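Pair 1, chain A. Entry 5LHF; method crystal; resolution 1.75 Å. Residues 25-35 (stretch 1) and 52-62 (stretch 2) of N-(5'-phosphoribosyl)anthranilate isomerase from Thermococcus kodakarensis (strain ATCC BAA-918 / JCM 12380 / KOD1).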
# COMPACT_ATOMS: atom_id res chain seq x y z
N ASP A 25 6.69 5.39 -8.29
CA ASP A 25 5.90 6.61 -8.19
C ASP A 25 5.69 7.07 -6.75
O ASP A 25 5.42 8.25 -6.52
CB ASP A 25 4.56 6.40 -8.86
CG ASP A 25 4.71 6.03 -10.31
OD1 ASP A 25 5.20 6.89 -11.06
OD2 ASP A 25 4.35 4.89 -10.69
N ALA A 26 5.82 6.16 -5.78
CA ALA A 26 5.59 6.47 -4.38
C ALA A 26 6.32 5.43 -3.54
O ALA A 26 6.62 4.33 -4.01
CB ALA A 26 4.10 6.48 -4.01
N THR A 27 6.57 5.79 -2.29
CA THR A 27 7.14 4.84 -1.34
C THR A 27 6.39 5.00 -0.01
O THR A 27 5.37 5.69 0.07
CB THR A 27 8.66 5.04 -1.22
OG1 THR A 27 9.23 3.95 -0.47
CG2 THR A 27 9.00 6.37 -0.56
N GLY A 28 6.88 4.31 1.01
CA GLY A 28 6.21 4.30 2.29
C GLY A 28 7.19 3.98 3.40
O GLY A 28 8.14 3.21 3.20
N VAL A 29 6.95 4.56 4.58
CA VAL A 29 7.75 4.26 5.76
C VAL A 29 6.81 3.82 6.88
O VAL A 29 5.78 4.46 7.13
CB VAL A 29 8.62 5.46 6.17
CG1 VAL A 29 7.77 6.71 6.46
CG2 VAL A 29 9.43 5.10 7.40
N VAL A 30 7.14 2.70 7.53
CA VAL A 30 6.23 2.05 8.47
C VAL A 30 6.55 2.49 9.90
O VAL A 30 7.71 2.47 10.31
CB VAL A 30 6.31 0.52 8.34
CG1 VAL A 30 5.40 -0.16 9.39
CG2 VAL A 30 5.95 0.08 6.91
N VAL A 31 5.52 2.89 10.64
CA VAL A 31 5.67 3.29 12.04
C VAL A 31 4.57 2.62 12.85
O VAL A 31 3.50 2.28 12.33
CB VAL A 31 5.61 4.82 12.24
CG1 VAL A 31 6.77 5.53 11.52
CG2 VAL A 31 4.24 5.40 11.81
N ASN A 32 4.83 2.47 14.15
CA ASN A 32 3.83 2.04 15.12
C ASN A 32 2.97 0.90 14.57
O ASN A 32 1.74 0.98 14.51
CB ASN A 32 2.95 3.22 15.57
CG ASN A 32 3.76 4.32 16.30
OD1 ASN A 32 4.77 4.04 16.94
ND2 ASN A 32 3.29 5.56 16.21
N SER A 33 3.64 -0.17 14.13
CA SER A 33 2.98 -1.34 13.55
C SER A 33 3.80 -2.58 13.86
O SER A 33 5.02 -2.51 14.07
CB SER A 33 2.82 -1.23 12.03
OG SER A 33 2.16 -0.04 11.63
N ARG A 34 3.11 -3.73 13.86
CA ARG A 34 3.77 -5.03 13.79
C ARG A 34 4.43 -5.21 12.43
O ARG A 34 3.79 -5.66 11.48
CB ARG A 34 2.75 -6.16 14.02
CG ARG A 34 1.96 -6.05 15.32
CD ARG A 34 0.79 -7.03 15.36
NE ARG A 34 0.12 -6.95 16.67
CZ ARG A 34 -1.03 -7.53 16.96
NH1 ARG A 34 -1.67 -8.26 16.05
NH2 ARG A 34 -1.55 -7.39 18.18
N SER A 35 5.71 -4.84 12.32
CA SER A 35 6.38 -4.90 11.02
C SER A 35 7.89 -4.96 11.21
O SER A 35 8.44 -4.25 12.05
CB SER A 35 6.01 -3.69 10.16
OG SER A 35 6.83 -3.58 9.02
N GLU A 52 11.93 12.63 -2.38
CA GLU A 52 11.62 13.41 -3.57
C GLU A 52 10.44 12.86 -4.36
O GLU A 52 10.10 13.44 -5.40
CB GLU A 52 12.89 13.53 -4.45
CG GLU A 52 13.97 14.35 -3.75
CD GLU A 52 15.29 14.39 -4.51
OE1 GLU A 52 16.24 15.04 -4.00
OE2 GLU A 52 15.39 13.76 -5.58
N ILE A 53 9.81 11.78 -3.91
CA ILE A 53 8.51 11.31 -4.40
C ILE A 53 7.54 11.24 -3.23
O ILE A 53 7.97 11.30 -2.07
CB ILE A 53 8.62 9.93 -5.09
CG1 ILE A 53 8.96 8.85 -4.06
CG2 ILE A 53 9.64 9.97 -6.24
CD1 ILE A 53 9.18 7.45 -4.67
N PRO A 54 6.24 11.10 -3.46
CA PRO A 54 5.31 10.93 -2.34
C PRO A 54 5.73 9.76 -1.45
O PRO A 54 6.06 8.68 -1.94
CB PRO A 54 3.96 10.67 -3.02
CG PRO A 54 4.07 11.42 -4.30
CD PRO A 54 5.51 11.26 -4.74
N ILE A 55 5.75 9.99 -0.14
CA ILE A 55 6.13 8.94 0.79
C ILE A 55 5.02 8.79 1.83
O ILE A 55 4.70 9.74 2.56
CB ILE A 55 7.50 9.19 1.45
CG1 ILE A 55 7.82 8.09 2.47
CG2 ILE A 55 7.60 10.61 2.04
CD1 ILE A 55 9.28 8.09 2.92
N TYR A 56 4.40 7.62 1.86
CA TYR A 56 3.30 7.37 2.80
C TYR A 56 3.83 7.04 4.18
O TYR A 56 4.75 6.23 4.33
CB TYR A 56 2.43 6.23 2.27
CG TYR A 56 1.60 6.65 1.09
CD1 TYR A 56 2.14 6.68 -0.19
CD2 TYR A 56 0.28 7.03 1.26
CE1 TYR A 56 1.37 7.09 -1.28
CE2 TYR A 56 -0.49 7.44 0.21
CZ TYR A 56 0.05 7.46 -1.06
OH TYR A 56 -0.76 7.89 -2.10
N LEU A 57 3.23 7.66 5.20
CA LEU A 57 3.38 7.20 6.58
C LEU A 57 2.44 6.02 6.76
O LEU A 57 1.22 6.21 6.77
CB LEU A 57 3.05 8.32 7.57
CG LEU A 57 3.40 8.08 9.04
CD1 LEU A 57 4.92 7.97 9.24
CD2 LEU A 57 2.81 9.19 9.92
N VAL A 58 2.99 4.81 6.86
CA VAL A 58 2.21 3.58 6.82
C VAL A 58 2.05 3.04 8.23
O VAL A 58 3.06 2.86 8.94
CB VAL A 58 2.89 2.53 5.93
CG1 VAL A 58 2.05 1.27 5.89
CG2 VAL A 58 3.19 3.08 4.51
N SER A 59 0.82 2.74 8.64
CA SER A 59 0.65 2.24 10.00
C SER A 59 -0.68 1.52 10.17
O SER A 59 -1.66 1.77 9.47
CB SER A 59 0.74 3.37 11.02
OG SER A 59 0.73 2.84 12.35
N THR A 60 -0.69 0.64 11.18
CA THR A 60 -1.91 -0.01 11.64
C THR A 60 -2.53 0.69 12.83
O THR A 60 -3.49 0.16 13.41
CB THR A 60 -1.61 -1.46 12.00
OG1 THR A 60 -0.59 -1.47 13.00
CG2 THR A 60 -1.12 -2.22 10.77
N MET A 61 -2.00 1.85 13.22
CA MET A 61 -2.62 2.66 14.27
C MET A 61 -4.12 2.73 14.06
O MET A 61 -4.60 2.86 12.93
CB MET A 61 -2.02 4.06 14.28
CG MET A 61 -0.71 4.13 15.02
SD MET A 61 0.03 5.75 14.93
CE MET A 61 0.35 5.98 13.18
N LYS A 62 -4.86 2.65 15.17
CA LYS A 62 -6.31 2.49 15.14
C LYS A 62 -7.08 3.76 15.45
O LYS A 62 -8.23 3.88 15.00
CB LYS A 62 -6.73 1.39 16.13
CG LYS A 62 -5.99 0.07 15.96
CD LYS A 62 -6.47 -0.99 16.95
CE LYS A 62 -7.93 -1.34 16.73
NZ LYS A 62 -8.20 -1.91 15.37
O HOH W 1 -0.68 -0.26 15.51
O HOH W 2 0.21 -4.03 13.46

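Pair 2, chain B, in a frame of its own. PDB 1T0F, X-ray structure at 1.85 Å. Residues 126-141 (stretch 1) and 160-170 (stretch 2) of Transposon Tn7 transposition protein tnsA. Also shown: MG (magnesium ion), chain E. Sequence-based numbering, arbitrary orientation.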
# COMPACT_ATOMS: atom_id res chain seq x y z
N PRO B 126 -17.01 -1.49 9.25
CA PRO B 126 -17.56 -2.38 8.21
C PRO B 126 -16.82 -3.69 7.95
O PRO B 126 -17.45 -4.73 7.85
CB PRO B 126 -17.60 -1.48 6.98
CG PRO B 126 -16.51 -0.50 7.22
CD PRO B 126 -16.70 -0.17 8.68
N PHE B 127 -15.49 -3.64 7.84
CA PHE B 127 -14.69 -4.83 7.58
C PHE B 127 -13.61 -5.06 8.63
O PHE B 127 -12.73 -4.23 8.80
CB PHE B 127 -14.00 -4.70 6.21
CG PHE B 127 -14.96 -4.57 5.06
CD1 PHE B 127 -15.60 -5.70 4.54
CD2 PHE B 127 -15.26 -3.33 4.52
CE1 PHE B 127 -16.53 -5.58 3.50
CE2 PHE B 127 -16.17 -3.20 3.49
CZ PHE B 127 -16.81 -4.33 2.98
N GLU B 128 -13.68 -6.19 9.33
CA GLU B 128 -12.69 -6.51 10.35
C GLU B 128 -11.37 -6.94 9.70
O GLU B 128 -10.30 -6.82 10.28
CB GLU B 128 -13.22 -7.60 11.28
CG GLU B 128 -13.28 -9.00 10.68
CD GLU B 128 -14.06 -9.98 11.55
OE1 GLU B 128 -13.99 -9.85 12.80
OE2 GLU B 128 -14.73 -10.88 11.00
N GLN B 129 -11.48 -7.44 8.48
CA GLN B 129 -10.30 -7.85 7.73
C GLN B 129 -10.62 -7.81 6.25
O GLN B 129 -11.70 -8.21 5.83
CB GLN B 129 -9.89 -9.27 8.13
CG GLN B 129 -8.44 -9.61 7.81
CD GLN B 129 -8.02 -10.94 8.41
OE1 GLN B 129 -6.85 -11.15 8.73
NE2 GLN B 129 -8.97 -11.86 8.56
N PHE B 130 -9.70 -7.29 5.45
CA PHE B 130 -9.91 -7.26 4.02
C PHE B 130 -8.57 -7.24 3.33
O PHE B 130 -7.57 -6.85 3.93
CB PHE B 130 -10.79 -6.07 3.59
CG PHE B 130 -10.19 -4.72 3.87
CD1 PHE B 130 -9.26 -4.15 3.00
CD2 PHE B 130 -10.59 -3.99 4.99
CE1 PHE B 130 -8.73 -2.88 3.24
CE2 PHE B 130 -10.07 -2.72 5.24
CZ PHE B 130 -9.14 -2.17 4.36
N ALA B 131 -8.55 -7.68 2.08
CA ALA B 131 -7.31 -7.71 1.32
C ALA B 131 -7.41 -6.80 0.11
O ALA B 131 -8.49 -6.59 -0.43
CB ALA B 131 -7.01 -9.16 0.88
N ILE B 132 -6.27 -6.25 -0.30
CA ILE B 132 -6.22 -5.35 -1.44
C ILE B 132 -5.08 -5.67 -2.40
O ILE B 132 -3.95 -5.92 -1.97
CB ILE B 132 -6.03 -3.87 -1.00
CG1 ILE B 132 -7.26 -3.37 -0.24
CG2 ILE B 132 -5.75 -2.98 -2.22
CD1 ILE B 132 -7.18 -1.89 0.12
N GLN B 133 -5.39 -5.68 -3.70
CA GLN B 133 -4.36 -5.84 -4.72
C GLN B 133 -4.40 -4.49 -5.45
O GLN B 133 -5.48 -4.00 -5.82
CB GLN B 133 -4.69 -6.97 -5.71
CG GLN B 133 -3.70 -7.05 -6.89
CD GLN B 133 -2.28 -7.43 -6.48
OE1 GLN B 133 -1.31 -7.08 -7.16
NE2 GLN B 133 -2.15 -8.16 -5.38
N VAL B 134 -3.23 -3.89 -5.63
CA VAL B 134 -3.08 -2.59 -6.28
C VAL B 134 -2.64 -2.78 -7.74
O VAL B 134 -1.70 -3.51 -8.01
CB VAL B 134 -2.03 -1.78 -5.50
CG1 VAL B 134 -1.71 -0.53 -6.21
CG2 VAL B 134 -2.55 -1.50 -4.09
N LYS B 135 -3.32 -2.13 -8.68
CA LYS B 135 -2.97 -2.26 -10.09
C LYS B 135 -3.18 -0.98 -10.87
O LYS B 135 -4.08 -0.21 -10.57
CB LYS B 135 -3.86 -3.31 -10.78
CG LYS B 135 -3.62 -4.76 -10.40
CD LYS B 135 -2.25 -5.23 -10.87
CE LYS B 135 -2.04 -6.69 -10.52
NZ LYS B 135 -0.65 -7.14 -10.81
N PRO B 136 -2.32 -0.72 -11.88
CA PRO B 136 -2.52 0.49 -12.67
C PRO B 136 -3.82 0.15 -13.39
O PRO B 136 -4.04 -1.01 -13.73
CB PRO B 136 -1.34 0.49 -13.63
CG PRO B 136 -0.27 -0.18 -12.83
CD PRO B 136 -1.01 -1.32 -12.17
N ALA B 137 -4.70 1.12 -13.61
CA ALA B 137 -5.96 0.83 -14.27
C ALA B 137 -5.76 0.19 -15.65
O ALA B 137 -6.51 -0.69 -16.04
CB ALA B 137 -6.78 2.11 -14.42
N ALA B 138 -4.75 0.65 -16.37
CA ALA B 138 -4.46 0.13 -17.71
C ALA B 138 -4.14 -1.36 -17.68
O ALA B 138 -4.38 -2.07 -18.67
CB ALA B 138 -3.31 0.90 -18.32
N ALA B 139 -3.62 -1.83 -16.56
CA ALA B 139 -3.26 -3.23 -16.41
C ALA B 139 -4.47 -4.15 -16.42
O ALA B 139 -4.34 -5.36 -16.69
CB ALA B 139 -2.46 -3.44 -15.12
N LEU B 140 -5.65 -3.60 -16.15
CA LEU B 140 -6.85 -4.41 -16.12
C LEU B 140 -7.31 -4.84 -17.52
O LEU B 140 -8.24 -5.62 -17.66
CB LEU B 140 -7.97 -3.66 -15.39
CG LEU B 140 -7.57 -3.23 -13.97
CD1 LEU B 140 -8.71 -2.43 -13.35
CD2 LEU B 140 -7.24 -4.46 -13.12
N GLN B 141 -6.65 -4.32 -18.55
CA GLN B 141 -6.99 -4.69 -19.92
C GLN B 141 -6.08 -5.85 -20.36
O GLN B 141 -6.30 -6.45 -21.41
CB GLN B 141 -6.79 -3.50 -20.86
CG GLN B 141 -7.47 -2.21 -20.41
CD GLN B 141 -8.98 -2.29 -20.42
OE1 GLN B 141 -9.65 -1.65 -19.61
NE2 GLN B 141 -9.53 -3.07 -21.36
N GLN B 160 -12.89 -16.67 2.66
CA GLN B 160 -14.03 -15.88 3.11
C GLN B 160 -13.62 -14.50 3.62
O GLN B 160 -14.25 -13.93 4.52
CB GLN B 160 -14.81 -16.66 4.17
CG GLN B 160 -15.31 -18.01 3.65
CD GLN B 160 -16.21 -18.73 4.63
OE1 GLN B 160 -17.28 -18.23 4.98
NE2 GLN B 160 -15.78 -19.90 5.08
N ILE B 161 -12.57 -13.96 3.02
CA ILE B 161 -12.07 -12.64 3.37
C ILE B 161 -12.29 -11.71 2.18
O ILE B 161 -11.87 -12.01 1.06
CB ILE B 161 -10.56 -12.69 3.71
CG1 ILE B 161 -10.36 -13.48 5.00
CG2 ILE B 161 -10.00 -11.27 3.83
CD1 ILE B 161 -8.91 -13.69 5.37
N PRO B 162 -12.97 -10.57 2.40
CA PRO B 162 -13.23 -9.61 1.31
C PRO B 162 -11.94 -9.18 0.62
O PRO B 162 -10.95 -8.87 1.28
CB PRO B 162 -13.91 -8.44 2.03
CG PRO B 162 -14.58 -9.10 3.20
CD PRO B 162 -13.52 -10.08 3.68
N TRP B 163 -11.98 -9.14 -0.70
CA TRP B 163 -10.81 -8.76 -1.49
C TRP B 163 -11.24 -7.74 -2.53
O TRP B 163 -12.29 -7.89 -3.16
CB TRP B 163 -10.24 -9.99 -2.20
CG TRP B 163 -9.12 -9.71 -3.15
CD1 TRP B 163 -7.81 -9.52 -2.85
CD2 TRP B 163 -9.22 -9.63 -4.58
NE1 TRP B 163 -7.08 -9.34 -4.00
CE2 TRP B 163 -7.92 -9.40 -5.08
CE3 TRP B 163 -10.29 -9.73 -5.48
CZ2 TRP B 163 -7.66 -9.27 -6.44
CZ3 TRP B 163 -10.02 -9.60 -6.85
CH2 TRP B 163 -8.72 -9.38 -7.31
N PHE B 164 -10.42 -6.70 -2.70
CA PHE B 164 -10.70 -5.63 -3.65
C PHE B 164 -9.47 -5.22 -4.43
O PHE B 164 -8.33 -5.45 -4.00
CB PHE B 164 -11.18 -4.37 -2.91
CG PHE B 164 -12.35 -4.61 -2.02
CD1 PHE B 164 -13.65 -4.57 -2.52
CD2 PHE B 164 -12.15 -4.91 -0.67
CE1 PHE B 164 -14.73 -4.83 -1.69
CE2 PHE B 164 -13.23 -5.18 0.17
CZ PHE B 164 -14.53 -5.13 -0.34
N ILE B 165 -9.70 -4.59 -5.57
CA ILE B 165 -8.62 -4.08 -6.39
C ILE B 165 -8.65 -2.55 -6.26
O ILE B 165 -9.72 -1.95 -6.26
CB ILE B 165 -8.82 -4.45 -7.87
CG1 ILE B 165 -8.68 -5.96 -8.04
CG2 ILE B 165 -7.81 -3.70 -8.73
CD1 ILE B 165 -9.17 -6.45 -9.39
N PHE B 166 -7.49 -1.95 -6.12
CA PHE B 166 -7.36 -0.49 -6.02
C PHE B 166 -6.46 -0.02 -7.14
O PHE B 166 -5.38 -0.58 -7.34
CB PHE B 166 -6.72 -0.09 -4.68
CG PHE B 166 -7.69 0.41 -3.66
CD1 PHE B 166 -8.43 -0.48 -2.88
CD2 PHE B 166 -7.87 1.78 -3.47
CE1 PHE B 166 -9.34 -0.01 -1.92
CE2 PHE B 166 -8.78 2.26 -2.53
CZ PHE B 166 -9.52 1.36 -1.75
N THR B 167 -6.87 1.02 -7.87
CA THR B 167 -6.03 1.56 -8.94
C THR B 167 -5.75 3.03 -8.67
O THR B 167 -6.24 3.60 -7.69
CB THR B 167 -6.71 1.46 -10.34
OG1 THR B 167 -7.72 2.46 -10.46
CG2 THR B 167 -7.34 0.08 -10.54
N ASP B 168 -4.95 3.64 -9.54
CA ASP B 168 -4.62 5.06 -9.43
C ASP B 168 -5.89 5.92 -9.45
O ASP B 168 -5.92 7.01 -8.87
CB ASP B 168 -3.68 5.47 -10.58
CG ASP B 168 -4.19 5.04 -11.95
OD1 ASP B 168 -4.29 3.82 -12.21
OD2 ASP B 168 -4.50 5.93 -12.78
N LYS B 169 -6.93 5.42 -10.10
CA LYS B 169 -8.19 6.17 -10.19
C LYS B 169 -8.97 6.24 -8.87
O LYS B 169 -9.91 7.03 -8.75
CB LYS B 169 -9.07 5.57 -11.28
CG LYS B 169 -8.54 5.82 -12.69
CD LYS B 169 -9.41 5.15 -13.75
CE LYS B 169 -8.97 5.54 -15.15
NZ LYS B 169 -7.53 5.21 -15.37
N GLU B 170 -8.59 5.43 -7.89
CA GLU B 170 -9.29 5.43 -6.61
C GLU B 170 -8.59 6.32 -5.59
O GLU B 170 -9.04 6.44 -4.45
CB GLU B 170 -9.41 4.02 -6.04
CG GLU B 170 -10.51 3.18 -6.68
CD GLU B 170 -10.29 2.99 -8.16
OE1 GLU B 170 -9.31 2.33 -8.54
OE2 GLU B 170 -11.12 3.51 -8.94
MG MG E . 0.02 -5.00 -7.32
O HOH W 3 0.98 -5.38 -9.52
O HOH W 4 1.94 -3.33 -7.06

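Pair 1 and pair 2 share one arrangement: two neighbouring parallel strands, with axes at 28° in both. Over 14 central residues the backbones superpose with an RMSD of 0.7 Å.

The hydrogen-bond ladder is the same. In pair 1, A:Thr27 N donates to A:Pro54 O (3.0 Å) and A:Tyr56 N to A:Thr27 O (2.8 Å). A:Val29 and A:Val31 continue the pattern. In pair 2, B:Ala131 N donates to B:Pro162 O (2.8 Å) and B:Phe164 N to B:Ala131 O (3.0 Å). B:Gln133 and B:Lys135 take the later rungs. Each ladder has five bonds. A:Pro54 matches B:Pro162. Neither proline has an amide hydrogen to give, but each carbonyl accepts the first rung.

The clearest difference is at A:Gly28, which matches B:Ile132. The glycine leaves room for A:Val58, whose CG2 lies 3.9 Å from A:Gly28 CA. A CB on the glycine would sit 2.9 Å from that CG2, a clash. In pair 2 the isoleucine fills the position, and B:Phe166 replaces the valine. B:Ile132 CD1 reaches B:Phe166 CE1 at 3.5 Å. On the same face, A:Val30 and B:Val134 nearly coincide.

Also on this face, A:Tyr56 matches B:Phe164. A:Ala26 CB lies at the edge of the tyrosine ring, 3.9 Å from CE1. At the matching place B:Phe130 CB lies at the edge of the B:Phe164 ring, 4.3 Å from CE2. Within pair 2, the face of B:Phe127 receives the edge of B:Phe164, with ring planes at 72°.

On the other face, A:Thr27 and A:Ile55 meet through CG2 and CG1 at 3.7 Å. Their counterparts are a small residue and a large one: B:Ala131 CB lies 3.8 Å from B:Trp163 CD1, at the ring edge. A:Val29 packs its CG1 against A:Leu57 CD1 at 4.2 Å. B:Gln133 occupies the valine position, but the end of its side chain leads away from the partner strand, and its OE1 binds the magnesium ion at 2.5 Å.

The strand exits also differ. A:Ser59 OG donates to A:Val31 O (2.8 Å), and A:Thr60 N donates to A:Ser33 OG (3.0 Å). A:Ser59 matches B:Thr167, whose OG1 instead donates to B:Glu170 OE1 within its own stretch, at a very short 2.5 Å. Here the link across the stretches comes from B:Asp168, the counterpart of A:Thr60: its OD1 accepts from B:Ala137 N at 3.1 Å.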